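Local coordinates for 3-keto-5-aminohexanoate cleavage protein (Burkholderia xenovorans LB400, PDB 3E02), which probably cleaves beta-keto acids such as 3-keto-5-aminohexanoate at a zinc site carried by a TIM-barrel fold, at residues A[26-31]-A[271-276]; A[59-64]-A[133-138]. All coordinates share one frame; numbering follows the deposited sequence. Where two conformers were deposited one is given.

Contact 1 (A[26-31]-A[271-276]). With EDO (1,2-ethanediol), chain L.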
# COMPACT_ATOMS: atom_id res chain seq x y z
N TYR A 26 -30.82 -25.07 -0.93
CA TYR A 26 -31.24 -23.94 -0.11
C TYR A 26 -31.22 -22.60 -0.86
O TYR A 26 -31.47 -21.55 -0.25
CB TYR A 26 -30.36 -23.87 1.13
CG TYR A 26 -30.22 -25.20 1.85
CD1 TYR A 26 -31.32 -25.80 2.48
CD2 TYR A 26 -28.99 -25.86 1.91
CE1 TYR A 26 -31.20 -27.04 3.15
CE2 TYR A 26 -28.85 -27.10 2.57
CZ TYR A 26 -29.97 -27.68 3.18
OH TYR A 26 -29.84 -28.88 3.84
N LEU A 27 -30.95 -22.62 -2.18
CA LEU A 27 -30.95 -21.39 -2.98
C LEU A 27 -32.40 -20.90 -3.07
O LEU A 27 -33.25 -21.66 -3.54
CB LEU A 27 -30.41 -21.66 -4.40
CG LEU A 27 -30.29 -20.46 -5.34
CD1 LEU A 27 -29.19 -19.53 -4.87
CD2 LEU A 27 -30.04 -20.92 -6.77
N PRO A 28 -32.71 -19.68 -2.58
CA PRO A 28 -34.10 -19.20 -2.70
C PRO A 28 -34.51 -18.96 -4.15
O PRO A 28 -33.81 -18.24 -4.87
CB PRO A 28 -34.09 -17.89 -1.90
CG PRO A 28 -32.87 -17.99 -1.05
CD PRO A 28 -31.88 -18.67 -1.90
N ILE A 29 -35.63 -19.55 -4.57
CA ILE A 29 -36.08 -19.49 -5.97
C ILE A 29 -37.42 -18.81 -6.14
O ILE A 29 -37.53 -17.82 -6.88
CB ILE A 29 -36.10 -20.92 -6.58
CG1 ILE A 29 -34.66 -21.43 -6.76
CG2 ILE A 29 -36.81 -20.94 -7.95
CD1 ILE A 29 -34.56 -22.89 -7.16
N THR A 30 -38.44 -19.33 -5.46
CA THR A 30 -39.80 -18.81 -5.62
C THR A 30 -39.97 -17.49 -4.88
O THR A 30 -39.20 -17.19 -3.95
CB THR A 30 -40.87 -19.78 -5.10
OG1 THR A 30 -40.72 -19.94 -3.68
CG2 THR A 30 -40.78 -21.15 -5.79
N PRO A 31 -40.95 -16.67 -5.31
CA PRO A 31 -41.23 -15.45 -4.55
C PRO A 31 -41.51 -15.70 -3.06
O PRO A 31 -41.05 -14.93 -2.23
CB PRO A 31 -42.45 -14.87 -5.26
CG PRO A 31 -42.28 -15.33 -6.65
CD PRO A 31 -41.79 -16.74 -6.52
N THR A 271 -28.09 -23.23 5.20
CA THR A 271 -29.51 -23.59 5.04
C THR A 271 -30.38 -22.34 4.86
O THR A 271 -31.51 -22.44 4.39
CB THR A 271 -30.03 -24.41 6.24
OG1 THR A 271 -29.95 -23.63 7.44
CG2 THR A 271 -29.22 -25.70 6.41
N SER A 272 -29.85 -21.18 5.24
CA SER A 272 -30.57 -19.92 5.15
C SER A 272 -29.63 -18.74 5.14
O SER A 272 -28.53 -18.79 5.71
CB SER A 272 -31.49 -19.78 6.39
OG SER A 272 -32.18 -18.53 6.39
N ASN A 273 -30.10 -17.66 4.51
CA ASN A 273 -29.44 -16.36 4.56
C ASN A 273 -29.22 -15.91 6.00
O ASN A 273 -28.18 -15.33 6.31
CB ASN A 273 -30.27 -15.31 3.81
CG ASN A 273 -30.01 -15.33 2.33
OD1 ASN A 273 -29.01 -14.80 1.87
ND2 ASN A 273 -30.92 -15.91 1.56
N ALA A 274 -30.20 -16.20 6.86
CA ALA A 274 -30.14 -15.87 8.29
C ALA A 274 -28.90 -16.40 8.99
O ALA A 274 -28.40 -15.74 9.88
CB ALA A 274 -31.40 -16.34 9.02
N GLU A 275 -28.40 -17.58 8.59
CA GLU A 275 -27.16 -18.11 9.19
C GLU A 275 -25.97 -17.18 9.01
O GLU A 275 -25.21 -16.95 9.96
CB GLU A 275 -26.80 -19.48 8.63
CG GLU A 275 -27.72 -20.56 9.06
CD GLU A 275 -27.23 -21.94 8.62
OE1 GLU A 275 -26.90 -22.10 7.44
OE2 GLU A 275 -27.16 -22.84 9.48
N GLN A 276 -25.81 -16.66 7.80
CA GLN A 276 -24.71 -15.73 7.50
C GLN A 276 -24.89 -14.39 8.20
O GLN A 276 -23.91 -13.82 8.70
CB GLN A 276 -24.57 -15.53 6.00
CG GLN A 276 -24.13 -16.82 5.26
CD GLN A 276 -24.13 -16.64 3.74
OE1 GLN A 276 -24.56 -15.62 3.25
NE2 GLN A 276 -23.64 -17.64 3.01
C1 EDO L . -26.06 -20.53 13.28
O1 EDO L . -27.25 -21.28 12.98
C2 EDO L . -26.20 -19.10 12.76
O2 EDO L . -25.06 -18.57 12.09
O HOH W 1 -32.75 -20.83 1.90
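In this TIM-barrel protein the loop that leads from strand 10-13 into helix 31-44 meets the N-cap turn of helix 273-286, and Tyr26 and Thr271 carry most of the meeting. Thr271 lies over one face of the Tyr26 ring: its CA makes a CH-pi contact, 3.9 Å from the ring centroid and 19° off the normal. With OG1 set between the backbone N and the carbonyl carbon (chi1 62°), Thr271 turns CG2 to the phenol end, 3.9 Å from Tyr26 CZ, and the side chains run side by side. A water ties the backbones together, donating to Tyr26 O at 2.6 Å and to Thr271 O at 3.2 Å. The turn is braced from within: Ser272 OG caps the helix by accepting from Ala274 N, and Thr271 N donates to Glu275 OE1 at 2.8 Å, approaching from above the carboxylate plane. Deeper in, Pro28 CG packs 3.9 Å from Asn273 ND2. That amide is fixed by bonds outside the pair, OD1 accepting from Leu258 N and ND2 donating to Val14 O; the side chain of Asn273 lies about 6 Å from that of the zinc ligand Glu259. Glu37 of helix 31-44 bonds both Ser272 OG and Asn273 N, and Pro28 packs on the same glutamate, so the start of helix 273-286 sits against both the 26-31 loop and the helix that follows it.

Contact 2 (A[59-64]-A[133-138]). With EDO (1,2-ethanediol), chain E.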
# COMPACT_ATOMS: atom_id res chain seq x y z
N GLY A 59 -35.71 -21.71 -11.47
CA GLY A 59 -34.68 -20.83 -10.93
C GLY A 59 -33.88 -19.96 -11.89
O GLY A 59 -32.96 -19.27 -11.43
N ARG A 60 -34.22 -19.95 -13.18
CA ARG A 60 -33.52 -19.13 -14.18
C ARG A 60 -33.67 -17.64 -13.80
O ARG A 60 -34.77 -17.21 -13.49
CB ARG A 60 -34.11 -19.36 -15.59
CG ARG A 60 -33.32 -18.69 -16.73
CD ARG A 60 -34.08 -18.66 -18.06
NE ARG A 60 -33.97 -19.88 -18.87
CZ ARG A 60 -34.90 -20.83 -19.05
NH1 ARG A 60 -36.10 -20.80 -18.45
NH2 ARG A 60 -34.60 -21.86 -19.85
N PRO A 61 -32.55 -16.87 -13.81
CA PRO A 61 -32.71 -15.44 -13.50
C PRO A 61 -33.75 -14.73 -14.36
O PRO A 61 -33.88 -15.03 -15.54
CB PRO A 61 -31.32 -14.87 -13.80
CG PRO A 61 -30.41 -15.97 -13.47
CD PRO A 61 -31.13 -17.20 -14.00
N SER A 62 -34.53 -13.84 -13.74
CA SER A 62 -35.55 -13.07 -14.44
C SER A 62 -35.64 -11.66 -13.88
O SER A 62 -35.64 -11.49 -12.66
CB SER A 62 -36.91 -13.75 -14.27
OG SER A 62 -37.96 -12.92 -14.73
N GLN A 63 -35.74 -10.67 -14.77
CA GLN A 63 -35.98 -9.26 -14.39
C GLN A 63 -37.43 -8.86 -14.73
O GLN A 63 -37.70 -7.70 -15.00
CB GLN A 63 -34.95 -8.32 -15.02
CG GLN A 63 -33.57 -8.27 -14.33
CD GLN A 63 -33.58 -7.58 -12.98
OE1 GLN A 63 -34.00 -8.17 -11.98
NE2 GLN A 63 -33.09 -6.34 -12.93
N ASP A 64 -38.35 -9.81 -14.65
CA ASP A 64 -39.76 -9.56 -14.89
C ASP A 64 -40.28 -8.80 -13.66
O ASP A 64 -40.26 -9.35 -12.56
CB ASP A 64 -40.51 -10.90 -15.05
CG ASP A 64 -41.98 -10.73 -15.38
OD1 ASP A 64 -42.49 -9.60 -15.47
OD2 ASP A 64 -42.63 -11.78 -15.56
N PHE A 133 -31.49 -28.63 -14.18
CA PHE A 133 -32.20 -27.96 -15.29
C PHE A 133 -31.28 -27.71 -16.48
O PHE A 133 -30.08 -27.44 -16.30
CB PHE A 133 -32.82 -26.64 -14.82
CG PHE A 133 -33.75 -26.79 -13.65
CD1 PHE A 133 -35.02 -27.34 -13.83
CD2 PHE A 133 -33.37 -26.36 -12.37
CE1 PHE A 133 -35.90 -27.48 -12.75
CE2 PHE A 133 -34.26 -26.49 -11.28
CZ PHE A 133 -35.52 -27.05 -11.47
N ASP A 134 -31.86 -27.76 -17.68
CA ASP A 134 -31.15 -27.60 -18.96
C ASP A 134 -30.44 -26.28 -19.13
O ASP A 134 -29.44 -26.25 -19.81
CB ASP A 134 -32.11 -27.73 -20.16
CG ASP A 134 -32.64 -29.11 -20.36
OD1 ASP A 134 -32.13 -30.07 -19.73
OD2 ASP A 134 -33.57 -29.23 -21.18
N TRP A 135 -30.99 -25.22 -18.56
CA TRP A 135 -30.40 -23.87 -18.68
C TRP A 135 -29.10 -23.62 -17.93
O TRP A 135 -28.35 -22.71 -18.30
CB TRP A 135 -31.41 -22.78 -18.27
CG TRP A 135 -31.71 -22.73 -16.80
CD1 TRP A 135 -32.70 -23.39 -16.17
CD2 TRP A 135 -31.00 -21.99 -15.80
NE1 TRP A 135 -32.67 -23.12 -14.84
CE2 TRP A 135 -31.64 -22.26 -14.57
CE3 TRP A 135 -29.90 -21.12 -15.82
CZ2 TRP A 135 -31.21 -21.69 -13.37
CZ3 TRP A 135 -29.48 -20.55 -14.64
CH2 TRP A 135 -30.14 -20.83 -13.42
N GLU A 136 -28.82 -24.42 -16.90
CA GLU A 136 -27.71 -24.14 -15.97
C GLU A 136 -26.33 -24.26 -16.57
O GLU A 136 -25.55 -23.31 -16.49
CB GLU A 136 -27.82 -24.99 -14.70
CG GLU A 136 -29.10 -24.81 -13.93
CD GLU A 136 -29.14 -25.72 -12.72
OE1 GLU A 136 -28.47 -25.40 -11.73
OE2 GLU A 136 -29.81 -26.75 -12.77
N ARG A 137 -26.01 -25.40 -17.19
CA ARG A 137 -24.67 -25.56 -17.77
C ARG A 137 -24.37 -24.53 -18.89
O ARG A 137 -23.30 -23.93 -18.86
CB ARG A 137 -24.38 -27.00 -18.21
CG ARG A 137 -22.89 -27.25 -18.38
CD ARG A 137 -22.56 -28.59 -19.04
NE ARG A 137 -22.69 -29.77 -18.18
CZ ARG A 137 -21.88 -30.08 -17.16
NH1 ARG A 137 -20.86 -29.30 -16.80
NH2 ARG A 137 -22.10 -31.20 -16.46
N PRO A 138 -25.28 -24.34 -19.87
CA PRO A 138 -25.06 -23.33 -20.92
C PRO A 138 -24.90 -21.90 -20.37
O PRO A 138 -24.08 -21.14 -20.89
CB PRO A 138 -26.30 -23.45 -21.80
CG PRO A 138 -26.83 -24.77 -21.54
CD PRO A 138 -26.53 -25.09 -20.13
C1 EDO E . -26.78 -32.80 -17.28
O1 EDO E . -27.13 -33.41 -16.04
C2 EDO E . -25.37 -32.25 -17.17
O2 EDO E . -25.23 -31.18 -18.11
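Trp135 takes a chi1 of 70°, which sets CG between its backbone N and carbonyl carbon and holds the indole toward the 59-61 backbone; Arg60, with CG opposite its own N (chi1 -172°), runs out along that indole and then bends at chi3. The backbone makes the closest approaches, Trp135 CZ2 lying 3.5 Å from Gly59 C and equally near Arg60 N. Over one face of the six-membered ring stands Arg60 CA, a CH-pi contact 3.8 Å from the centroid. Arg60 CB follows at 3.9 Å from Trp135 CE2. In the conformer described, one of two deposited, the guanidinium has Trp135 CG over one face and Arg60 NH2 3.7 Å from Trp135 CB, its plane turned 43° from the ring. The two side chains thus pass in opposite directions. Pro61 CD lies 3.8 Å from Trp135 CZ3, obliquely to the ring. Gly59 and Arg60 belong to the turn between strand 48-54 and its short antiparallel partner 61-62, which branches off the barrel sheet; the first strand of this hairpin carries the zinc ligands His50 and His52. Trp135 lies at the N-terminal end of the helix that runs to residue 142 and is tied to this turn by NE1, which donates to Asn58 O. The opposite face of the indole is covered by Glu136 CG, centred over the ring. Glu136 OE2 accepts from Phe133 N at 2.9 Å, nearly in line with its C-O bond, and also bonds Thr22 OG1, while OE1 bonds Thr20 OG1.

Both contacts join loops around the barrel to the start of a helix, and their centres lie about 17 Å apart. They touch directly where Ile29 CG2 packs on Gly59 CA at 3.7 Å. Contact 1 is partly buried: an exposed tyrosine and threonine form its outer part, while Pro28 and Asn273 lie inside. Contact 2 is mostly buried and centred on one indole, with Arg60 at its exposed margin. Each has a CH-pi contact from a backbone CA, but contact 1 adds a bridging water, whereas contact 2 relies on the Gly59-Arg60 peptide and the Arg60 and Pro61 side chains packed against the indole. Along the chain, contact 2 is nested within the loop that contact 1 closes.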